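PDB 4QTQ: XAC2610 protein from Xanthomonas axonopodis pv. citri, which probably acts as an immunity protein that inhibits a peptidoglycan hydrolase delivered by the type IV secretion system used in bacterial killing. Local coordinates for residues G26-S31 against F78-L83; V55-A60 against K132-N137. One frame throughout, in Å; residues are numbered along the deposited sequence. Where two conformers were deposited one is given.

Contact 1. Residues G26-S31 against F78-L83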
ATOM      1  N   GLY A  26      13.111 -12.992  -0.629  1.00 51.17           N
ATOM      2  CA  GLY A  26      14.293 -12.211  -0.280  1.00 51.09           C
ATOM      3  C   GLY A  26      14.705 -12.365   1.173  1.00 49.94           C
ATOM      4  O   GLY A  26      15.108 -11.394   1.830  1.00 49.16           O
ATOM      5  N   GLY A  27      14.599 -13.590   1.680  1.00 48.74           N
ATOM      6  CA  GLY A  27      15.066 -13.909   3.032  1.00 47.24           C
ATOM      7  C   GLY A  27      14.071 -13.598   4.142  1.00 44.95           C
ATOM      8  O   GLY A  27      14.393 -13.758   5.321  1.00 43.19           O
ATOM      9  N   ILE A  28      12.875 -13.139   3.768  1.00 42.88           N
ATOM     10  CA  ILE A  28      11.780 -12.943   4.715  1.00 41.08           C
ATOM     11  C   ILE A  28      10.755 -14.021   4.431  1.00 40.55           C
ATOM     12  O   ILE A  28      10.303 -14.163   3.293  1.00 38.98           O
ATOM     13  CB  ILE A  28      11.128 -11.558   4.553  1.00 40.27           C
ATOM     14  CG1 ILE A  28      12.142 -10.447   4.862  1.00 41.22           C
ATOM     15  CG2 ILE A  28       9.920 -11.424   5.475  1.00 38.88           C
ATOM     16  CD1 ILE A  28      11.745  -9.080   4.344  1.00 40.76           C
ATOM     17  N   ALA A  29      10.395 -14.787   5.456  1.00 40.19           N
ATOM     18  CA  ALA A  29       9.429 -15.870   5.276  1.00 41.14           C
ATOM     19  C   ALA A  29       8.048 -15.318   5.539  1.00 40.96           C
ATOM     20  O   ALA A  29       7.838 -14.602   6.522  1.00 41.23           O
ATOM     21  CB  ALA A  29       9.727 -17.029   6.213  1.00 41.59           C
ATOM     22  N   VAL A  30       7.112 -15.636   4.650  1.00 41.61           N
ATOM     23  CA  VAL A  30       5.735 -15.183   4.792  1.00 41.47           C
ATOM     24  C   VAL A  30       4.797 -16.359   4.565  1.00 42.46           C
ATOM     25  O   VAL A  30       4.919 -17.078   3.560  1.00 43.26           O
ATOM     26  CB  VAL A  30       5.366 -14.066   3.791  1.00 41.19           C
ATOM     27  CG1 VAL A  30       3.961 -13.546   4.088  1.00 41.37           C
ATOM     28  CG2 VAL A  30       6.370 -12.924   3.843  1.00 41.11           C
ATOM     29  N   SER A  31       3.889 -16.563   5.514  1.00 41.36           N
ATOM     30  CA  SER A  31       2.856 -17.579   5.381  0.50 42.38           C
ATOM     31  C   SER A  31       1.483 -16.945   5.497  1.00 41.28           C
ATOM     32  O   SER A  31       1.315 -15.930   6.161  1.00 41.35           O
ATOM     33  CB  SER A  31       3.028 -18.682   6.431  0.50 43.84           C
ATOM     34  OG  SER A  31       2.861 -18.189   7.749  0.50 44.17           O
ATOM     35  N   PHE A  78       3.378 -11.941  -4.017  1.00 39.00           N
ATOM     36  CA  PHE A  78       4.351 -11.281  -3.139  1.00 39.16           C
ATOM     37  C   PHE A  78       5.321 -10.411  -3.904  1.00 40.89           C
ATOM     38  O   PHE A  78       5.810 -10.789  -4.980  1.00 40.21           O
ATOM     39  CB  PHE A  78       5.190 -12.299  -2.372  1.00 39.53           C
ATOM     40  CG  PHE A  78       4.393 -13.264  -1.559  1.00 39.24           C
ATOM     41  CD1 PHE A  78       3.875 -12.890  -0.329  1.00 38.24           C
ATOM     42  CD2 PHE A  78       4.194 -14.565  -1.998  1.00 39.97           C
ATOM     43  CE1 PHE A  78       3.145 -13.788   0.436  1.00 38.26           C
ATOM     44  CE2 PHE A  78       3.482 -15.469  -1.230  1.00 39.84           C
ATOM     45  CZ  PHE A  78       2.955 -15.080  -0.014  1.00 39.63           C
ATOM     46  N   TYR A  79       5.625  -9.258  -3.320  1.00 41.30           N
ATOM     47  CA  TYR A  79       6.660  -8.377  -3.832  1.00 42.58           C
ATOM     48  C   TYR A  79       7.535  -7.882  -2.678  1.00 42.56           C
ATOM     49  O   TYR A  79       7.043  -7.521  -1.604  1.00 42.77           O
ATOM     50  CB  TYR A  79       6.034  -7.220  -4.611  1.00 42.70           C
ATOM     51  CG  TYR A  79       7.000  -6.125  -5.019  1.00 44.55           C
ATOM     52  CD1 TYR A  79       7.748  -6.208  -6.204  1.00 45.62           C
ATOM     53  CD2 TYR A  79       7.163  -4.996  -4.215  1.00 44.11           C
ATOM     54  CE1 TYR A  79       8.623  -5.195  -6.565  1.00 47.18           C
ATOM     55  CE2 TYR A  79       8.029  -3.983  -4.567  1.00 44.65           C
ATOM     56  CZ  TYR A  79       8.753  -4.075  -5.734  1.00 46.38           C
ATOM     57  OH  TYR A  79       9.602  -3.037  -6.033  1.00 47.28           O
ATOM     58  N   HIS A  80       8.838  -7.889  -2.906  1.00 43.49           N
ATOM     59  CA  HIS A  80       9.807  -7.381  -1.955  1.00 44.41           C
ATOM     60  C   HIS A  80      10.695  -6.411  -2.717  1.00 44.96           C
ATOM     61  O   HIS A  80      11.384  -6.791  -3.658  1.00 46.28           O
ATOM     62  CB  HIS A  80      10.599  -8.550  -1.356  1.00 48.20           C
ATOM     63  CG  HIS A  80      11.579  -8.158  -0.289  1.00 49.88           C
ATOM     64  ND1 HIS A  80      12.563  -9.016   0.157  1.00 53.35           N
ATOM     65  CD2 HIS A  80      11.742  -7.010   0.407  1.00 50.00           C
ATOM     66  CE1 HIS A  80      13.281  -8.417   1.089  1.00 52.13           C
ATOM     67  NE2 HIS A  80      12.807  -7.196   1.257  1.00 49.93           N
ATOM     68  N   GLY A  81      10.627  -5.141  -2.345  1.00 44.87           N
ATOM     69  CA  GLY A  81      11.386  -4.111  -3.028  1.00 46.30           C
ATOM     70  C   GLY A  81      10.855  -2.729  -2.737  1.00 45.60           C
ATOM     71  O   GLY A  81       9.907  -2.576  -1.950  1.00 44.65           O
ATOM     72  N   PRO A  82      11.448  -1.708  -3.375  1.00 46.31           N
ATOM     73  CA  PRO A  82      11.013  -0.344  -3.119  1.00 47.04           C
ATOM     74  C   PRO A  82       9.711   0.010  -3.855  1.00 48.26           C
ATOM     75  O   PRO A  82       9.334  -0.661  -4.838  1.00 48.22           O
ATOM     76  CB  PRO A  82      12.189   0.503  -3.632  1.00 49.57           C
ATOM     77  CG  PRO A  82      12.984  -0.386  -4.549  1.00 49.70           C
ATOM     78  CD  PRO A  82      12.417  -1.776  -4.485  1.00 49.70           C
ATOM     79  N   LEU A  83       9.024   1.041  -3.360  1.00 46.51           N
ATOM     80  CA  LEU A  83       7.860   1.600  -4.044  1.00 48.98           C
ATOM     81  C   LEU A  83       8.285   2.787  -4.925  1.00 53.22           C
ATOM     82  O   LEU A  83       7.951   3.947  -4.652  1.00 50.62           O
ATOM     83  CB  LEU A  83       6.787   2.012  -3.028  1.00 47.67           C
ATOM     84  CG  LEU A  83       6.258   0.903  -2.101  1.00 45.42           C
ATOM     85  CD1 LEU A  83       5.276   1.472  -1.080  1.00 43.80           C
ATOM     86  CD2 LEU A  83       5.629  -0.247  -2.888  1.00 44.57           C
TER
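The imidazole of His80 meets Gly26 and Ile28 together, and Phe78, two residues earlier on the same strand, meets Val30. At the histidine, Gly26 O lies near the ring plane, at its edge, 3.6 Å from His80 CE1, while Ile28 CD1 approaches obliquely, 3.7 Å from the same His80 CE1. The ring gets there because CG is anti to the backbone N (chi1 -176°), and the side chains of Ile28 and His80 cross at about a right angle. Gly26 CA sits in the ring plane, 3.7 Å from His80 ND1, so the glycine backbone itself makes the contact at this edge. NE2 is hydrogen-bonded to Glu105, which restrains the ring's rotation, and a weak bond from ND1 to Ile25 O adds to this. At the other end Val30 CG1 comes obliquely to Phe78 CE1, 3.7 Å away, the two side chains sliding past each other in opposite directions. No hydrogen bond joins the two segments, and the CA atoms of Val30 and Phe78 stand 8.9 Å apart. Side-chain packing between strands 28-33 and 78-80, which belong to different sheets, is the arrangement of a beta-sandwich.

Contact 2. Residues V55-A60 against K132-N137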
ATOM      1  N   VAL A  55       4.685 -13.050   9.241  1.00 36.83           N
ATOM      2  CA  VAL A  55       5.948 -12.579   8.659  1.00 36.15           C
ATOM      3  C   VAL A  55       7.094 -12.847   9.640  1.00 36.15           C
ATOM      4  O   VAL A  55       7.033 -12.445  10.814  1.00 36.85           O
ATOM      5  CB  VAL A  55       5.885 -11.065   8.347  1.00 35.94           C
ATOM      6  CG1 VAL A  55       7.176 -10.584   7.697  1.00 36.73           C
ATOM      7  CG2 VAL A  55       4.685 -10.741   7.465  1.00 36.24           C
ATOM      8  N   THR A  56       8.133 -13.520   9.157  1.00 35.57           N
ATOM      9  CA  THR A  56       9.307 -13.824   9.953  1.00 35.44           C
ATOM     10  C   THR A  56      10.533 -13.172   9.327  1.00 36.43           C
ATOM     11  O   THR A  56      11.077 -13.680   8.353  1.00 36.93           O
ATOM     12  CB  THR A  56       9.568 -15.342  10.024  1.00 36.05           C
ATOM     13  OG1 THR A  56       8.372 -16.039  10.411  1.00 35.99           O
ATOM     14  CG2 THR A  56      10.702 -15.640  11.014  1.00 35.84           C
ATOM     15  N   PHE A  57      10.951 -12.034   9.871  1.00 36.50           N
ATOM     16  CA  PHE A  57      12.172 -11.364   9.415  1.00 38.07           C
ATOM     17  C   PHE A  57      13.375 -12.162   9.907  1.00 37.84           C
ATOM     18  O   PHE A  57      13.265 -12.854  10.916  1.00 36.11           O
ATOM     19  CB  PHE A  57      12.216  -9.930   9.947  1.00 39.27           C
ATOM     20  CG  PHE A  57      11.079  -9.063   9.438  1.00 39.40           C
ATOM     21  CD1 PHE A  57      11.081  -8.593   8.122  1.00 41.46           C
ATOM     22  CD2 PHE A  57      10.007  -8.737  10.262  1.00 38.26           C
ATOM     23  CE1 PHE A  57      10.037  -7.809   7.642  1.00 42.40           C
ATOM     24  CE2 PHE A  57       8.963  -7.950   9.791  1.00 39.45           C
ATOM     25  CZ  PHE A  57       8.980  -7.485   8.478  1.00 41.13           C
ATOM     26  N   PRO A  58      14.519 -12.103   9.191  1.00 40.03           N
ATOM     27  CA  PRO A  58      15.678 -12.888   9.645  1.00 40.84           C
ATOM     28  C   PRO A  58      16.106 -12.539  11.066  1.00 39.76           C
ATOM     29  O   PRO A  58      16.274 -11.353  11.383  1.00 39.00           O
ATOM     30  CB  PRO A  58      16.799 -12.500   8.663  1.00 42.50           C
ATOM     31  CG  PRO A  58      16.130 -11.878   7.508  1.00 43.84           C
ATOM     32  CD  PRO A  58      14.819 -11.318   7.983  1.00 42.55           C
ATOM     33  N   GLY A  59      16.263 -13.563  11.901  1.00 40.68           N
ATOM     34  CA  GLY A  59      16.824 -13.425  13.259  1.00 41.34           C
ATOM     35  C   GLY A  59      15.798 -12.998  14.297  1.00 42.12           C
ATOM     36  O   GLY A  59      16.140 -12.657  15.452  1.00 39.96           O
ATOM     37  N   ALA A  60      14.534 -13.038  13.881  1.00 42.76           N
ATOM     38  CA  ALA A  60      13.435 -12.476  14.636  1.00 41.30           C
ATOM     39  C   ALA A  60      12.326 -13.494  14.824  1.00 42.09           C
ATOM     40  O   ALA A  60      12.185 -14.467  14.070  1.00 41.31           O
ATOM     41  CB  ALA A  60      12.886 -11.248  13.938  1.00 41.81           C
ATOM     42  N   LYS A 132       9.347  -4.506  18.678  1.00 60.35           N
ATOM     43  CA  LYS A 132       9.629  -5.704  17.882  1.00 58.93           C
ATOM     44  C   LYS A 132       8.337  -6.250  17.322  1.00 53.85           C
ATOM     45  O   LYS A 132       8.026  -7.433  17.475  1.00 54.60           O
ATOM     46  CB  LYS A 132      10.358  -6.798  18.683  1.00 63.22           C
ATOM     47  CG  LYS A 132      11.769  -6.426  19.093  1.00 68.89           C
ATOM     48  CD  LYS A 132      12.730  -6.432  17.916  1.00 68.98           C
ATOM     49  CE  LYS A 132      13.900  -5.515  18.205  1.00 74.42           C
ATOM     50  NZ  LYS A 132      14.836  -5.360  17.065  1.00 75.28           N
ATOM     51  N   THR A 133       7.572  -5.376  16.681  1.00 50.05           N
ATOM     52  CA  THR A 133       6.414  -5.830  15.972  1.00 46.02           C
ATOM     53  C   THR A 133       6.022  -4.886  14.846  1.00 43.17           C
ATOM     54  O   THR A 133       6.656  -3.854  14.620  1.00 43.60           O
ATOM     55  CB  THR A 133       5.234  -6.037  16.926  1.00 46.66           C
ATOM     56  OG1 THR A 133       4.217  -6.794  16.251  1.00 47.87           O
ATOM     57  CG2 THR A 133       4.666  -4.696  17.402  1.00 47.17           C
ATOM     58  N   LEU A 134       4.958  -5.268  14.151  1.00 39.48           N
ATOM     59  CA  LEU A 134       4.429  -4.523  13.032  1.00 37.59           C
ATOM     60  C   LEU A 134       3.164  -3.891  13.547  1.00 37.71           C
ATOM     61  O   LEU A 134       2.329  -4.587  14.098  1.00 38.22           O
ATOM     62  CB  LEU A 134       4.121  -5.483  11.874  1.00 37.07           C
ATOM     63  CG  LEU A 134       5.368  -5.927  11.104  1.00 37.87           C
ATOM     64  CD1 LEU A 134       5.177  -7.288  10.452  1.00 39.07           C
ATOM     65  CD2 LEU A 134       5.723  -4.861  10.075  1.00 38.50           C
ATOM     66  N   VAL A 135       3.026  -2.581  13.350  1.00 33.01           N
ATOM     67  CA  VAL A 135       1.924  -1.801  13.907  1.00 32.07           C
ATOM     68  C   VAL A 135       1.062  -1.252  12.776  1.00 31.74           C
ATOM     69  O   VAL A 135       1.556  -0.584  11.874  1.00 34.44           O
ATOM     70  CB  VAL A 135       2.497  -0.662  14.791  1.00 32.39           C
ATOM     71  CG1 VAL A 135       1.386   0.206  15.380  1.00 32.09           C
ATOM     72  CG2 VAL A 135       3.337  -1.255  15.925  1.00 32.83           C
ATOM     73  N   PHE A 136      -0.229  -1.554  12.799  1.00 33.14           N
ATOM     74  CA  PHE A 136      -1.132  -1.030  11.787  1.00 31.79           C
ATOM     75  C   PHE A 136      -1.046   0.492  11.786  1.00 32.13           C
ATOM     76  O   PHE A 136      -1.153   1.109  12.848  1.00 33.24           O
ATOM     77  CB  PHE A 136      -2.570  -1.476  12.053  1.00 32.30           C
ATOM     78  CG  PHE A 136      -3.565  -0.847  11.127  1.00 31.56           C
ATOM     79  CD1 PHE A 136      -3.772  -1.366   9.854  1.00 32.23           C
ATOM     80  CD2 PHE A 136      -4.255   0.289  11.499  1.00 32.04           C
ATOM     81  CE1 PHE A 136      -4.687  -0.784   8.978  1.00 32.12           C
ATOM     82  CE2 PHE A 136      -5.173   0.875  10.630  1.00 32.22           C
ATOM     83  CZ  PHE A 136      -5.376   0.339   9.364  1.00 31.72           C
ATOM     84  N   ASN A 137      -0.868   1.092  10.608  1.00 31.98           N
ATOM     85  CA  ASN A 137      -0.778   2.557  10.481  1.00 32.91           C
ATOM     86  C   ASN A 137      -2.027   3.138   9.825  1.00 33.51           C
ATOM     87  O   ASN A 137      -2.261   2.961   8.625  1.00 33.86           O
ATOM     88  CB  ASN A 137       0.456   2.981   9.686  1.00 33.70           C
ATOM     89  CG  ASN A 137       0.828   4.440   9.930  1.00 35.69           C
ATOM     90  OD1 ASN A 137       0.194   5.356   9.401  1.00 35.50           O
ATOM     91  ND2 ASN A 137       1.836   4.661  10.767  1.00 36.13           N
TER
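Leu134 meets Phe57 and Val55 through one methyl group. Its CD1 lies 3.9 Å from Phe57 CE2, at the edge of the ring and near its plane, with the two side chains arriving from opposite directions. The same CD1 is 4.4 Å from Val55 CB, a looser approach. With CG anti to its carbonyl carbon (chi1 -77°), Leu134 holds CD1 out to the Phe57 ring edge. The ring is also packed from within its segment: Val55 CG1 stands 3.7 Å above one face, offset toward the rim. From outside the segment His104, a calcium ligand, meets the ring edge-to-face. The Phe57–Leu134 pair is the tight part, with Val55 more loosely alongside, and the two segments bury 101 Å² in all. The loose side begins directly after Phe57, where a type II beta turn, closed by Ala60 N to Phe57 O at 3.2 Å, carries Pro58 and Gly59 into solvent. Lys132 is likewise exposed, clear of residues 55-60. Among its neighbours, Leu134 also touches Ile63 and Leu65 of strand 63-65 and Tyr125 of strand 121-128, while Val55 and Phe57 rest on Ile28 of strand 28-33. Strand 133-136 is an outermost strand of the mixed sheet, and helix 138-143 follows it.

Contacts 1 and 2 have centres 12 Å apart and interlock along the chain, in the order 26-31, 55-60, 78-83, 132-137. Their first segments lie on neighbouring antiparallel strands, 28-33 and 52-56, of the four-stranded sheet; their second segments belong to the mixed six-stranded sheet, on strands 78-80 and 133-136. The first segments are joined directly: Ala29 O lies 2.9 Å from Thr56 N, a probable hydrogen bond, and Ile28 CG2 packs 3.6 Å from Val55 CG1. The two contacts therefore join the same pair of sheets at different strands, consistent with one beta-sandwich. The bound calcium ion is about 10 Å from the Ile28 side chain and about 7 Å from that of Leu134.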